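Long-range contacts in mandelate racemase/muconate lactonizing enzyme-like protein (Rubrobacter xylanophilus DSM 9941, PDB 2QQ6), which is of unknown specific function but binds magnesium and, as a member of the mandelate racemase/muconate lactonizing enzyme family, may act as a lyase: residues Ile88-Trp99 and Val292-Glu300; Thr13-Leu24 and Glu37-His48. All coordinates share one frame; numbering follows the deposited sequence.

Interaction 1 of 2, residues Ile88-Trp99 and Val292-Glu300; sequences ITALSGIETALW and VAKCGGLAE
The carboxylate of Glu95 reaches from helix 86-106 to the start of helix 298-310. Its OE2 accepts the N-H of Ala299 at 3.1 Å, through the lone pair on the side of the other oxygen. Its OE1 takes the N-H of Leu298 in a weaker, more bent bond of 2.8 Å. CG stands anti to the backbone N (chi1 -162°) and the chain bends at the next bond, which brings both oxygens onto the two amides. Leu298 and Trp99 continue the contact. The Leu298 side chain crosses that of Thr96 at about a right angle, its CD1 3.6 Å from Thr96 OG1. The indole of Trp99 meets Ala299 CB at its edge, with NE1 3.7 Å away. At the other end, Thr89 OG1 donates in the carbonyl plane to Lys294 O over 3.2 Å, while Lys294 CG comes close to the same hydroxyl as the two side chains cross at a slant.

Two glycines shape the turn. Gly297 is the N-cap of helix 298-310, and a CB there would run into Glu95 CD. At Gly296 a CB would point away from helix 86-106 and meet Glu300 CG, and the backbone angles by themselves call for glycine. Ser92 lies under this turn, its CB 3.5 Å from Ala293 O. Its OG turns back to Ile88 O at 2.8 Å (chi1 -69°), on the other face of the carbonyl from Ser92 N. Thr96 OG1 likewise bonds Ser92 O, one turn back, which also accepts Thr96 N. Both hydroxyls are thus satisfied by their own helix.

Further out, Lys294 NZ bonds Glu268 O, the backbone of a magnesium ligand. The contact joins the N-terminal domain to the barrel domain. A buried carboxylate here would probably be stabilised by the N-H groups of the helix's first turn, and would in turn fix where that helix begins.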
ATOM      1  N   ILE B  88      -0.960   4.653   4.187  1.00 36.83           N
ATOM      2  CA  ILE B  88      -1.907   4.371   5.258  1.00 37.78           C
ATOM      3  C   ILE B  88      -1.236   4.434   6.635  1.00 38.13           C
ATOM      4  O   ILE B  88      -1.794   4.985   7.586  1.00 37.67           O
ATOM      5  CB  ILE B  88      -2.570   2.988   5.034  1.00 37.00           C
ATOM      6  CG1 ILE B  88      -3.507   3.059   3.821  1.00 35.14           C
ATOM      7  CG2 ILE B  88      -3.327   2.558   6.266  1.00 36.44           C
ATOM      8  CD1 ILE B  88      -4.645   4.055   3.971  1.00 32.51           C
ATOM      9  N   THR B  89      -0.031   3.885   6.736  1.00 38.99           N
ATOM     10  CA  THR B  89       0.696   3.912   7.997  1.00 40.09           C
ATOM     11  C   THR B  89       1.016   5.348   8.354  1.00 39.35           C
ATOM     12  O   THR B  89       0.991   5.712   9.522  1.00 39.94           O
ATOM     13  CB  THR B  89       2.019   3.142   7.922  1.00 40.44           C
ATOM     14  OG1 THR B  89       1.758   1.761   7.635  1.00 41.46           O
ATOM     15  CG2 THR B  89       2.770   3.269   9.243  1.00 40.04           C
ATOM     16  N   ALA B  90       1.329   6.154   7.342  1.00 37.89           N
ATOM     17  CA  ALA B  90       1.632   7.565   7.545  1.00 37.02           C
ATOM     18  C   ALA B  90       0.400   8.280   8.130  1.00 37.69           C
ATOM     19  O   ALA B  90       0.441   8.826   9.241  1.00 37.68           O
ATOM     20  CB  ALA B  90       2.035   8.192   6.234  1.00 35.72           C
ATOM     21  N   LEU B  91      -0.701   8.277   7.388  1.00 36.79           N
ATOM     22  CA  LEU B  91      -1.919   8.904   7.889  1.00 36.01           C
ATOM     23  C   LEU B  91      -2.243   8.410   9.304  1.00 36.05           C
ATOM     24  O   LEU B  91      -2.791   9.148  10.116  1.00 35.67           O
ATOM     25  CB  LEU B  91      -3.118   8.580   6.989  1.00 36.51           C
ATOM     26  CG  LEU B  91      -3.246   9.026   5.533  1.00 35.81           C
ATOM     27  CD1 LEU B  91      -4.598   8.565   5.047  1.00 34.63           C
ATOM     28  CD2 LEU B  91      -3.135  10.534   5.390  1.00 37.40           C
ATOM     29  N   SER B  92      -1.924   7.154   9.592  1.00 35.70           N
ATOM     30  CA  SER B  92      -2.220   6.607  10.911  1.00 37.30           C
ATOM     31  C   SER B  92      -1.630   7.481  12.008  1.00 37.39           C
ATOM     32  O   SER B  92      -2.262   7.697  13.050  1.00 34.81           O
ATOM     33  CB  SER B  92      -1.676   5.174  11.047  1.00 38.87           C
ATOM     34  OG  SER B  92      -2.383   4.258  10.228  1.00 39.29           O
ATOM     35  N   GLY B  93      -0.415   7.978  11.757  1.00 38.04           N
ATOM     36  CA  GLY B  93       0.277   8.827  12.712  1.00 37.93           C
ATOM     37  C   GLY B  93      -0.429  10.159  12.818  1.00 38.19           C
ATOM     38  O   GLY B  93      -0.792  10.610  13.901  1.00 38.16           O
ATOM     39  N   ILE B  94      -0.632  10.788  11.673  1.00 37.47           N
ATOM     40  CA  ILE B  94      -1.326  12.058  11.644  1.00 37.92           C
ATOM     41  C   ILE B  94      -2.693  11.928  12.310  1.00 38.65           C
ATOM     42  O   ILE B  94      -3.145  12.846  12.985  1.00 39.55           O
ATOM     43  CB  ILE B  94      -1.560  12.520  10.211  1.00 36.83           C
ATOM     44  CG1 ILE B  94      -0.234  12.538   9.457  1.00 37.81           C
ATOM     45  CG2 ILE B  94      -2.238  13.874  10.217  1.00 36.27           C
ATOM     46  CD1 ILE B  94      -0.379  12.849   7.983  1.00 38.55           C
ATOM     47  N   GLU B  95      -3.359  10.793  12.119  1.00 38.90           N
ATOM     48  CA  GLU B  95      -4.680  10.629  12.703  1.00 39.75           C
ATOM     49  C   GLU B  95      -4.595  10.721  14.198  1.00 38.95           C
ATOM     50  O   GLU B  95      -5.358  11.438  14.829  1.00 37.61           O
ATOM     51  CB  GLU B  95      -5.310   9.285  12.334  1.00 40.64           C
ATOM     52  CG  GLU B  95      -6.826   9.298  12.555  1.00 43.04           C
ATOM     53  CD  GLU B  95      -7.340   8.165  13.429  1.00 45.34           C
ATOM     54  OE1 GLU B  95      -6.700   7.862  14.459  1.00 47.89           O
ATOM     55  OE2 GLU B  95      -8.397   7.585  13.099  1.00 45.06           O
ATOM     56  N   THR B  96      -3.648   9.982  14.754  1.00 39.97           N
ATOM     57  CA  THR B  96      -3.446   9.937  16.191  1.00 42.46           C
ATOM     58  C   THR B  96      -3.257  11.327  16.768  1.00 43.18           C
ATOM     59  O   THR B  96      -3.875  11.686  17.777  1.00 42.68           O
ATOM     60  CB  THR B  96      -2.217   9.105  16.526  1.00 43.44           C
ATOM     61  OG1 THR B  96      -2.255   7.893  15.766  1.00 46.93           O
ATOM     62  CG2 THR B  96      -2.195   8.764  18.000  1.00 42.68           C
ATOM     63  N   ALA B  97      -2.389  12.102  16.124  1.00 42.74           N
ATOM     64  CA  ALA B  97      -2.113  13.460  16.549  1.00 41.01           C
ATOM     65  C   ALA B  97      -3.422  14.218  16.719  1.00 41.62           C
ATOM     66  O   ALA B  97      -3.726  14.705  17.803  1.00 40.41           O
ATOM     67  CB  ALA B  97      -1.252  14.139  15.530  1.00 40.14           C
ATOM     68  N   LEU B  98      -4.197  14.296  15.640  1.00 42.54           N
ATOM     69  CA  LEU B  98      -5.484  14.993  15.633  1.00 43.82           C
ATOM     70  C   LEU B  98      -6.429  14.497  16.712  1.00 44.80           C
ATOM     71  O   LEU B  98      -7.103  15.281  17.384  1.00 44.69           O
ATOM     72  CB  LEU B  98      -6.146  14.825  14.276  1.00 44.10           C
ATOM     73  CG  LEU B  98      -5.297  15.393  13.143  1.00 46.55           C
ATOM     74  CD1 LEU B  98      -5.757  14.833  11.797  1.00 48.34           C
ATOM     75  CD2 LEU B  98      -5.388  16.912  13.176  1.00 46.54           C
ATOM     76  N   TRP B  99      -6.490  13.184  16.858  1.00 46.10           N
ATOM     77  CA  TRP B  99      -7.347  12.582  17.858  1.00 47.48           C
ATOM     78  C   TRP B  99      -6.854  13.008  19.232  1.00 46.96           C
ATOM     79  O   TRP B  99      -7.614  13.025  20.195  1.00 46.48           O
ATOM     80  CB  TRP B  99      -7.307  11.055  17.723  1.00 50.20           C
ATOM     81  CG  TRP B  99      -8.514  10.454  17.061  1.00 51.16           C
ATOM     82  CD1 TRP B  99      -8.520   9.511  16.077  1.00 52.18           C
ATOM     83  CD2 TRP B  99      -9.889  10.721  17.369  1.00 52.16           C
ATOM     84  NE1 TRP B  99      -9.811   9.172  15.749  1.00 53.11           N
ATOM     85  CE2 TRP B  99     -10.674   9.900  16.528  1.00 52.93           C
ATOM     86  CE3 TRP B  99     -10.538  11.575  18.275  1.00 52.06           C
ATOM     87  CZ2 TRP B  99     -12.081   9.905  16.564  1.00 53.06           C
ATOM     88  CZ3 TRP B  99     -11.942  11.580  18.311  1.00 52.51           C
ATOM     89  CH2 TRP B  99     -12.693  10.751  17.457  1.00 52.92           C
ATOM     90  N   VAL B 292      -2.891  -0.290  14.997  1.00 30.45           N
ATOM     91  CA  VAL B 292      -3.380   1.087  14.987  1.00 30.72           C
ATOM     92  C   VAL B 292      -2.471   2.108  14.312  1.00 31.48           C
ATOM     93  O   VAL B 292      -2.958   3.018  13.633  1.00 32.28           O
ATOM     94  CB  VAL B 292      -3.663   1.573  16.413  1.00 29.92           C
ATOM     95  CG1 VAL B 292      -4.187   2.997  16.390  1.00 27.85           C
ATOM     96  CG2 VAL B 292      -4.663   0.646  17.076  1.00 29.92           C
ATOM     97  N   ALA B 293      -1.162   1.965  14.491  1.00 31.89           N
ATOM     98  CA  ALA B 293      -0.224   2.905  13.891  1.00 32.87           C
ATOM     99  C   ALA B 293       0.187   2.488  12.493  1.00 33.55           C
ATOM    100  O   ALA B 293       1.074   3.096  11.889  1.00 34.04           O
ATOM    101  CB  ALA B 293       1.010   3.051  14.768  1.00 32.69           C
ATOM    102  N   LYS B 294      -0.461   1.453  11.974  1.00 34.11           N
ATOM    103  CA  LYS B 294      -0.129   0.967  10.644  1.00 35.34           C
ATOM    104  C   LYS B 294      -1.355   0.867   9.738  1.00 37.28           C
ATOM    105  O   LYS B 294      -1.306   1.275   8.572  1.00 36.51           O
ATOM    106  CB  LYS B 294       0.547  -0.401  10.757  1.00 33.63           C
ATOM    107  CG  LYS B 294       1.155  -0.943   9.467  1.00 31.90           C
ATOM    108  CD  LYS B 294       1.690  -2.366   9.677  1.00 28.96           C
ATOM    109  CE  LYS B 294       2.197  -2.982   8.381  1.00 26.40           C
ATOM    110  NZ  LYS B 294       2.653  -4.381   8.587  1.00 24.41           N
ATOM    111  N   CYS B 295      -2.452   0.346  10.291  1.00 38.30           N
ATOM    112  CA  CYS B 295      -3.702   0.131   9.555  1.00 39.69           C
ATOM    113  C   CYS B 295      -4.471   1.357   9.083  1.00 40.59           C
ATOM    114  O   CYS B 295      -5.016   1.352   7.981  1.00 41.42           O
ATOM    115  CB  CYS B 295      -4.645  -0.731  10.382  1.00 40.09           C
ATOM    116  SG  CYS B 295      -5.377   0.152  11.754  1.00 45.46           S
ATOM    117  N   GLY B 296      -4.542   2.395   9.913  1.00 41.70           N
ATOM    118  CA  GLY B 296      -5.266   3.592   9.508  1.00 41.88           C
ATOM    119  C   GLY B 296      -5.572   4.605  10.595  1.00 40.81           C
ATOM    120  O   GLY B 296      -5.938   5.739  10.299  1.00 39.59           O
ATOM    121  N   GLY B 297      -5.431   4.198  11.850  1.00 41.08           N
ATOM    122  CA  GLY B 297      -5.693   5.106  12.948  1.00 41.74           C
ATOM    123  C   GLY B 297      -6.626   4.509  13.970  1.00 42.20           C
ATOM    124  O   GLY B 297      -7.221   3.460  13.731  1.00 43.61           O
ATOM    125  N   LEU B 298      -6.759   5.181  15.109  1.00 42.45           N
ATOM    126  CA  LEU B 298      -7.624   4.717  16.193  1.00 41.53           C
ATOM    127  C   LEU B 298      -9.037   4.475  15.690  1.00 40.57           C
ATOM    128  O   LEU B 298      -9.622   3.418  15.938  1.00 39.78           O
ATOM    129  CB  LEU B 298      -7.657   5.745  17.331  1.00 42.38           C
ATOM    130  CG  LEU B 298      -6.402   6.067  18.160  1.00 41.65           C
ATOM    131  CD1 LEU B 298      -5.257   6.571  17.285  1.00 40.92           C
ATOM    132  CD2 LEU B 298      -6.785   7.126  19.186  1.00 40.55           C
ATOM    133  N   ALA B 299      -9.586   5.463  14.989  1.00 39.93           N
ATOM    134  CA  ALA B 299     -10.929   5.349  14.435  1.00 39.35           C
ATOM    135  C   ALA B 299     -11.037   4.080  13.586  1.00 38.77           C
ATOM    136  O   ALA B 299     -11.891   3.232  13.838  1.00 38.98           O
ATOM    137  CB  ALA B 299     -11.248   6.572  13.596  1.00 39.44           C
ATOM    138  N   GLU B 300     -10.163   3.955  12.588  1.00 37.41           N
ATOM    139  CA  GLU B 300     -10.148   2.781  11.716  1.00 36.18           C
ATOM    140  C   GLU B 300     -10.097   1.525  12.563  1.00 35.37           C
ATOM    141  O   GLU B 300     -10.919   0.627  12.426  1.00 35.63           O
ATOM    142  CB  GLU B 300      -8.921   2.796  10.803  1.00 35.04           C
ATOM    143  CG  GLU B 300      -8.994   1.785   9.672  1.00 32.67           C
ATOM    144  CD  GLU B 300      -9.931   2.220   8.561  1.00 31.96           C
ATOM    145  OE1 GLU B 300     -11.061   2.662   8.864  1.00 32.67           O
ATOM    146  OE2 GLU B 300      -9.540   2.118   7.383  1.00 31.57           O
TER

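Interaction 2 of 2, residues Thr13-Leu24 and Glu37-His48; sequences TAAIRAVGPSVL and ECYPSAPAAGIH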
ATOM      1  N   THR B  13       7.244  16.580  11.753  1.00 58.45           N
ATOM      2  CA  THR B  13       7.598  15.185  11.968  1.00 58.79           C
ATOM      3  C   THR B  13       8.898  15.078  12.754  1.00 58.43           C
ATOM      4  O   THR B  13       9.485  16.087  13.132  1.00 58.82           O
ATOM      5  CB  THR B  13       7.770  14.458  10.600  1.00 59.61           C
ATOM      6  OG1 THR B  13       8.950  14.937   9.942  1.00 58.97           O
ATOM      7  CG2 THR B  13       6.575  14.731   9.689  1.00 58.96           C
ATOM      8  N   ALA B  14       9.341  13.843  12.983  1.00 58.24           N
ATOM      9  CA  ALA B  14      10.576  13.545  13.713  1.00 57.27           C
ATOM     10  C   ALA B  14      10.710  12.023  13.760  1.00 56.59           C
ATOM     11  O   ALA B  14       9.740  11.328  14.052  1.00 55.93           O
ATOM     12  CB  ALA B  14      10.511  14.111  15.131  1.00 56.23           C
ATOM     13  N   ALA B  15      11.903  11.507  13.473  1.00 56.36           N
ATOM     14  CA  ALA B  15      12.125  10.058  13.470  1.00 55.85           C
ATOM     15  C   ALA B  15      12.960   9.536  14.644  1.00 55.73           C
ATOM     16  O   ALA B  15      14.161   9.791  14.724  1.00 56.29           O
ATOM     17  CB  ALA B  15      12.772   9.639  12.156  1.00 55.58           C
ATOM     18  N   ILE B  16      12.321   8.795  15.542  1.00 55.07           N
ATOM     19  CA  ILE B  16      13.016   8.238  16.689  1.00 54.18           C
ATOM     20  C   ILE B  16      13.439   6.795  16.454  1.00 55.26           C
ATOM     21  O   ILE B  16      13.149   6.196  15.433  1.00 54.31           O
ATOM     22  CB  ILE B  16      12.146   8.247  17.963  1.00 53.58           C
ATOM     23  CG1 ILE B  16      10.827   7.492  17.700  1.00 52.12           C
ATOM     24  CG2 ILE B  16      11.909   9.665  18.440  1.00 53.15           C
ATOM     25  CD1 ILE B  16       9.980   7.294  18.944  1.00 49.56           C
ATOM     26  N   ARG B  17      14.133   6.242  17.440  1.00 56.22           N
ATOM     27  CA  ARG B  17      14.621   4.869  17.378  1.00 56.62           C
ATOM     28  C   ARG B  17      13.932   4.047  18.470  1.00 57.46           C
ATOM     29  O   ARG B  17      14.368   4.019  19.619  1.00 57.75           O
ATOM     30  CB  ARG B  17      16.128   4.831  17.541  1.00 54.73           C
ATOM     31  N   ALA B  18      12.830   3.398  18.086  1.00 58.15           N
ATOM     32  CA  ALA B  18      12.049   2.537  18.975  1.00 57.17           C
ATOM     33  C   ALA B  18      12.525   1.112  18.744  1.00 56.42           C
ATOM     34  O   ALA B  18      13.628   0.773  19.126  1.00 57.39           O
ATOM     35  CB  ALA B  18      10.573   2.665  18.647  1.00 57.20           C
ATOM     36  N   VAL B  19      11.688   0.267  18.160  1.00 55.59           N
ATOM     37  CA  VAL B  19      12.152  -1.075  17.833  1.00 55.71           C
ATOM     38  C   VAL B  19      12.728  -0.932  16.428  1.00 55.03           C
ATOM     39  O   VAL B  19      13.537  -1.742  15.974  1.00 55.59           O
ATOM     40  CB  VAL B  19      11.032  -2.106  17.841  1.00 56.04           C
ATOM     41  CG1 VAL B  19      10.667  -2.463  19.253  1.00 55.75           C
ATOM     42  CG2 VAL B  19       9.855  -1.546  17.124  1.00 57.08           C
ATOM     43  N   GLY B  20      12.296   0.136  15.767  1.00 53.18           N
ATOM     44  CA  GLY B  20      12.746   0.460  14.434  1.00 50.72           C
ATOM     45  C   GLY B  20      12.542   1.957  14.269  1.00 49.53           C
ATOM     46  O   GLY B  20      11.763   2.547  15.020  1.00 49.94           O
ATOM     47  N   PRO B  21      13.245   2.619  13.333  1.00 48.51           N
ATOM     48  CA  PRO B  21      13.045   4.069  13.165  1.00 47.63           C
ATOM     49  C   PRO B  21      11.575   4.437  12.956  1.00 46.69           C
ATOM     50  O   PRO B  21      10.980   4.088  11.933  1.00 46.60           O
ATOM     51  CB  PRO B  21      13.903   4.400  11.946  1.00 47.48           C
ATOM     52  CG  PRO B  21      14.066   3.051  11.237  1.00 47.63           C
ATOM     53  CD  PRO B  21      14.236   2.104  12.373  1.00 47.30           C
ATOM     54  N   SER B  22      10.996   5.156  13.912  1.00 45.38           N
ATOM     55  CA  SER B  22       9.594   5.506  13.814  1.00 44.70           C
ATOM     56  C   SER B  22       9.304   6.992  13.764  1.00 44.90           C
ATOM     57  O   SER B  22       9.695   7.739  14.656  1.00 45.36           O
ATOM     58  CB  SER B  22       8.854   4.892  14.984  1.00 43.21           C
ATOM     59  OG  SER B  22       9.230   3.539  15.113  1.00 44.43           O
ATOM     60  N   VAL B  23       8.592   7.407  12.719  1.00 45.30           N
ATOM     61  CA  VAL B  23       8.219   8.807  12.550  1.00 44.76           C
ATOM     62  C   VAL B  23       7.199   9.293  13.597  1.00 45.10           C
ATOM     63  O   VAL B  23       6.148   8.684  13.812  1.00 44.10           O
ATOM     64  CB  VAL B  23       7.643   9.063  11.138  1.00 43.71           C
ATOM     65  CG1 VAL B  23       7.182  10.513  11.018  1.00 42.58           C
ATOM     66  CG2 VAL B  23       8.698   8.745  10.086  1.00 41.94           C
ATOM     67  N   LEU B  24       7.534  10.403  14.244  1.00 46.17           N
ATOM     68  CA  LEU B  24       6.680  11.004  15.255  1.00 47.47           C
ATOM     69  C   LEU B  24       5.981  12.201  14.613  1.00 47.93           C
ATOM     70  O   LEU B  24       6.600  12.968  13.872  1.00 47.81           O
ATOM     71  CB  LEU B  24       7.527  11.456  16.437  1.00 48.49           C
ATOM     72  CG  LEU B  24       6.974  11.150  17.831  1.00 51.25           C
ATOM     73  CD1 LEU B  24       6.803   9.638  18.001  1.00 50.39           C
ATOM     74  CD2 LEU B  24       7.926  11.716  18.890  1.00 51.45           C
ATOM     75  N   GLU B  37       2.348   8.677  16.782  1.00 47.19           N
ATOM     76  CA  GLU B  37       3.515   7.913  16.324  1.00 46.08           C
ATOM     77  C   GLU B  37       3.170   6.934  15.200  1.00 45.10           C
ATOM     78  O   GLU B  37       2.206   6.171  15.308  1.00 45.38           O
ATOM     79  CB  GLU B  37       4.121   7.129  17.485  1.00 45.27           C
ATOM     80  CG  GLU B  37       5.448   6.489  17.165  1.00 45.78           C
ATOM     81  CD  GLU B  37       5.865   5.488  18.216  1.00 47.71           C
ATOM     82  OE1 GLU B  37       5.310   5.550  19.334  1.00 47.35           O
ATOM     83  OE2 GLU B  37       6.747   4.644  17.932  1.00 49.15           O
ATOM     84  N   CYS B  38       3.960   6.956  14.126  1.00 42.62           N
ATOM     85  CA  CYS B  38       3.739   6.058  12.999  1.00 40.36           C
ATOM     86  C   CYS B  38       4.391   4.710  13.280  1.00 40.30           C
ATOM     87  O   CYS B  38       5.265   4.591  14.144  1.00 41.44           O
ATOM     88  CB  CYS B  38       4.344   6.630  11.712  1.00 39.68           C
ATOM     89  SG  CYS B  38       3.499   8.058  10.964  1.00 39.16           S
ATOM     90  N   TYR B  39       3.946   3.693  12.550  1.00 38.90           N
ATOM     91  CA  TYR B  39       4.495   2.353  12.667  1.00 36.33           C
ATOM     92  C   TYR B  39       5.828   2.376  11.922  1.00 36.31           C
ATOM     93  O   TYR B  39       6.020   3.156  10.986  1.00 37.05           O
ATOM     94  CB  TYR B  39       3.539   1.352  12.016  1.00 35.23           C
ATOM     95  CG  TYR B  39       4.140  -0.006  11.713  1.00 35.93           C
ATOM     96  CD1 TYR B  39       4.108  -1.036  12.652  1.00 35.66           C
ATOM     97  CD2 TYR B  39       4.761  -0.256  10.481  1.00 35.65           C
ATOM     98  CE1 TYR B  39       4.678  -2.277  12.372  1.00 34.41           C
ATOM     99  CE2 TYR B  39       5.333  -1.487  10.197  1.00 33.35           C
ATOM    100  CZ  TYR B  39       5.290  -2.491  11.147  1.00 33.96           C
ATOM    101  OH  TYR B  39       5.871  -3.704  10.881  1.00 33.43           O
ATOM    102  N   PRO B  40       6.782   1.544  12.343  1.00 36.26           N
ATOM    103  CA  PRO B  40       8.082   1.519  11.665  1.00 36.94           C
ATOM    104  C   PRO B  40       8.004   0.878  10.282  1.00 37.54           C
ATOM    105  O   PRO B  40       8.300  -0.295  10.104  1.00 37.66           O
ATOM    106  CB  PRO B  40       8.954   0.727  12.629  1.00 36.84           C
ATOM    107  CG  PRO B  40       7.957  -0.191  13.309  1.00 36.84           C
ATOM    108  CD  PRO B  40       6.807   0.739  13.574  1.00 36.65           C
ATOM    109  N   SER B  41       7.613   1.660   9.290  1.00 39.33           N
ATOM    110  CA  SER B  41       7.498   1.128   7.946  1.00 40.84           C
ATOM    111  C   SER B  41       8.522   1.695   6.964  1.00 42.05           C
ATOM    112  O   SER B  41       8.740   2.911   6.897  1.00 41.73           O
ATOM    113  CB  SER B  41       6.087   1.378   7.419  1.00 39.74           C
ATOM    114  OG  SER B  41       5.908   0.770   6.154  1.00 39.40           O
ATOM    115  N   ALA B  42       9.152   0.793   6.212  1.00 43.69           N
ATOM    116  CA  ALA B  42      10.132   1.157   5.191  1.00 44.46           C
ATOM    117  C   ALA B  42      11.071   2.231   5.715  1.00 45.22           C
ATOM    118  O   ALA B  42      11.336   2.278   6.921  1.00 46.15           O
ATOM    119  CB  ALA B  42       9.405   1.638   3.952  1.00 43.51           C
ATOM    120  N   PRO B  43      11.608   3.096   4.827  1.00 44.30           N
ATOM    121  CA  PRO B  43      12.499   4.111   5.383  1.00 43.35           C
ATOM    122  C   PRO B  43      11.676   5.223   6.012  1.00 43.48           C
ATOM    123  O   PRO B  43      10.833   5.832   5.351  1.00 43.25           O
ATOM    124  CB  PRO B  43      13.281   4.576   4.167  1.00 43.32           C
ATOM    125  CG  PRO B  43      12.266   4.468   3.080  1.00 43.05           C
ATOM    126  CD  PRO B  43      11.667   3.123   3.351  1.00 43.59           C
ATOM    127  N   ALA B  44      11.915   5.468   7.295  1.00 42.71           N
ATOM    128  CA  ALA B  44      11.209   6.501   8.031  1.00 41.40           C
ATOM    129  C   ALA B  44      11.142   7.795   7.238  1.00 42.08           C
ATOM    130  O   ALA B  44      10.272   8.628   7.483  1.00 42.92           O
ATOM    131  CB  ALA B  44      11.896   6.742   9.337  1.00 40.97           C
ATOM    132  N   ALA B  45      12.065   7.960   6.292  1.00 43.10           N
ATOM    133  CA  ALA B  45      12.124   9.155   5.451  1.00 44.26           C
ATOM    134  C   ALA B  45      10.906   9.223   4.548  1.00 45.68           C
ATOM    135  O   ALA B  45      10.332  10.301   4.337  1.00 46.94           O
ATOM    136  CB  ALA B  45      13.386   9.145   4.611  1.00 44.11           C
ATOM    137  N   GLY B  46      10.524   8.064   4.010  1.00 45.71           N
ATOM    138  CA  GLY B  46       9.358   7.989   3.146  1.00 44.24           C
ATOM    139  C   GLY B  46       8.129   8.352   3.951  1.00 43.53           C
ATOM    140  O   GLY B  46       7.377   9.243   3.569  1.00 43.09           O
ATOM    141  N   ILE B  47       7.923   7.661   5.068  1.00 43.29           N
ATOM    142  CA  ILE B  47       6.787   7.948   5.941  1.00 44.48           C
ATOM    143  C   ILE B  47       6.781   9.455   6.204  1.00 45.04           C
ATOM    144  O   ILE B  47       5.741  10.113   6.179  1.00 45.20           O
ATOM    145  CB  ILE B  47       6.941   7.260   7.301  1.00 45.09           C
ATOM    146  CG1 ILE B  47       7.345   5.789   7.116  1.00 47.13           C
ATOM    147  CG2 ILE B  47       5.654   7.412   8.092  1.00 44.51           C
ATOM    148  CD1 ILE B  47       7.956   5.133   8.395  1.00 47.36           C
ATOM    149  N   HIS B  48       7.968   9.987   6.469  1.00 45.02           N
ATOM    150  CA  HIS B  48       8.145  11.405   6.736  1.00 45.18           C
ATOM    151  C   HIS B  48       7.579  12.279   5.634  1.00 44.73           C
ATOM    152  O   HIS B  48       6.710  13.112   5.870  1.00 43.83           O
ATOM    153  CB  HIS B  48       9.630  11.719   6.892  1.00 45.47           C
ATOM    154  CG  HIS B  48       9.949  13.175   6.770  1.00 45.52           C
ATOM    155  ND1 HIS B  48       9.396  14.129   7.598  1.00 44.95           N
ATOM    156  CD2 HIS B  48      10.735  13.843   5.893  1.00 45.27           C
ATOM    157  CE1 HIS B  48       9.827  15.324   7.233  1.00 45.29           C
ATOM    158  NE2 HIS B  48      10.639  15.178   6.201  1.00 45.62           N
TER
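Val23 fills the middle of the apolar contact between strand 21-29 and helix 44-53. Its CG2, anti to the carbonyl carbon, points at the helix and lies 3.8 Å from Ala44 CB and 3.6 Å from Ile47 CB. The Val23 and Ile47 side chains slide past each other in opposite directions. Ala44 CB also touches Pro21 CB at 4.0 Å and Ala15 CB. Near the hairpin turn, Pro40 CB packs against Ser22 OG. Leu24 CD1 lies on the aliphatic part of Glu37, 3.5 Å from its CG.

One backbone bond crosses the contact. Cys38 N gives a nearly straight bond of 2.8 Å to Val23 O. Next to it, Leu24 and Glu37 form an antiparallel non-hydrogen-bonded pair. Beyond this pair the chain leaves the sheet, and Pro40 is the centre of an inverse gamma turn.

The polar side chains mostly look elsewhere. Ser22 OG bonds Gly20 O at 2.7 Å and so ties the turn to its own strand. The extended Glu37 chain carries its carboxylate past Ser22 CB, and OE1 bonds Ser322 OG and Gly325 N of the barrel domain. His48 is the exception: ND1 points at Thr13 OG1 in a weak bond, whose short modelled length is doubtful. A leucine here has no ring nitrogen, and would probably leave the Thr13 hydroxyl without this partner and free to turn.

On the second subunit, Asn53 packs on Pro43 and His49 on Ala45. Strands 10-17, 21-29 and 32-37, followed by helix 44-53, make the three-stranded antiparallel meander and first helix characteristic of the N-terminal capping domain of the enolase superfamily.

In the fold
Both contacts are buried, but in interaction 2 the turn at residues 18-21, Pro40 and His48 are partly exposed. Interaction 2 lies within the N-terminal domain and joins its sheet to helix 44-53, by one beta pairing, apolar side chains and a weak histidine bond. Interaction 1 joins that domain to the barrel domain, by a carboxylate on helix amides and a hydroxyl on a carbonyl. They meet at Tyr39. Its N probably bonds Ala293 O at 3.0 Å, and its CB packs on Thr89 CG2. Helix 86-106 carries one side of interaction 1 and packs on Tyr39 and Ile47 of interaction 2. Phe79 of the second subunit packs on Lys294, and its backbone O is hydrogen-bonded to Tyr39 OH.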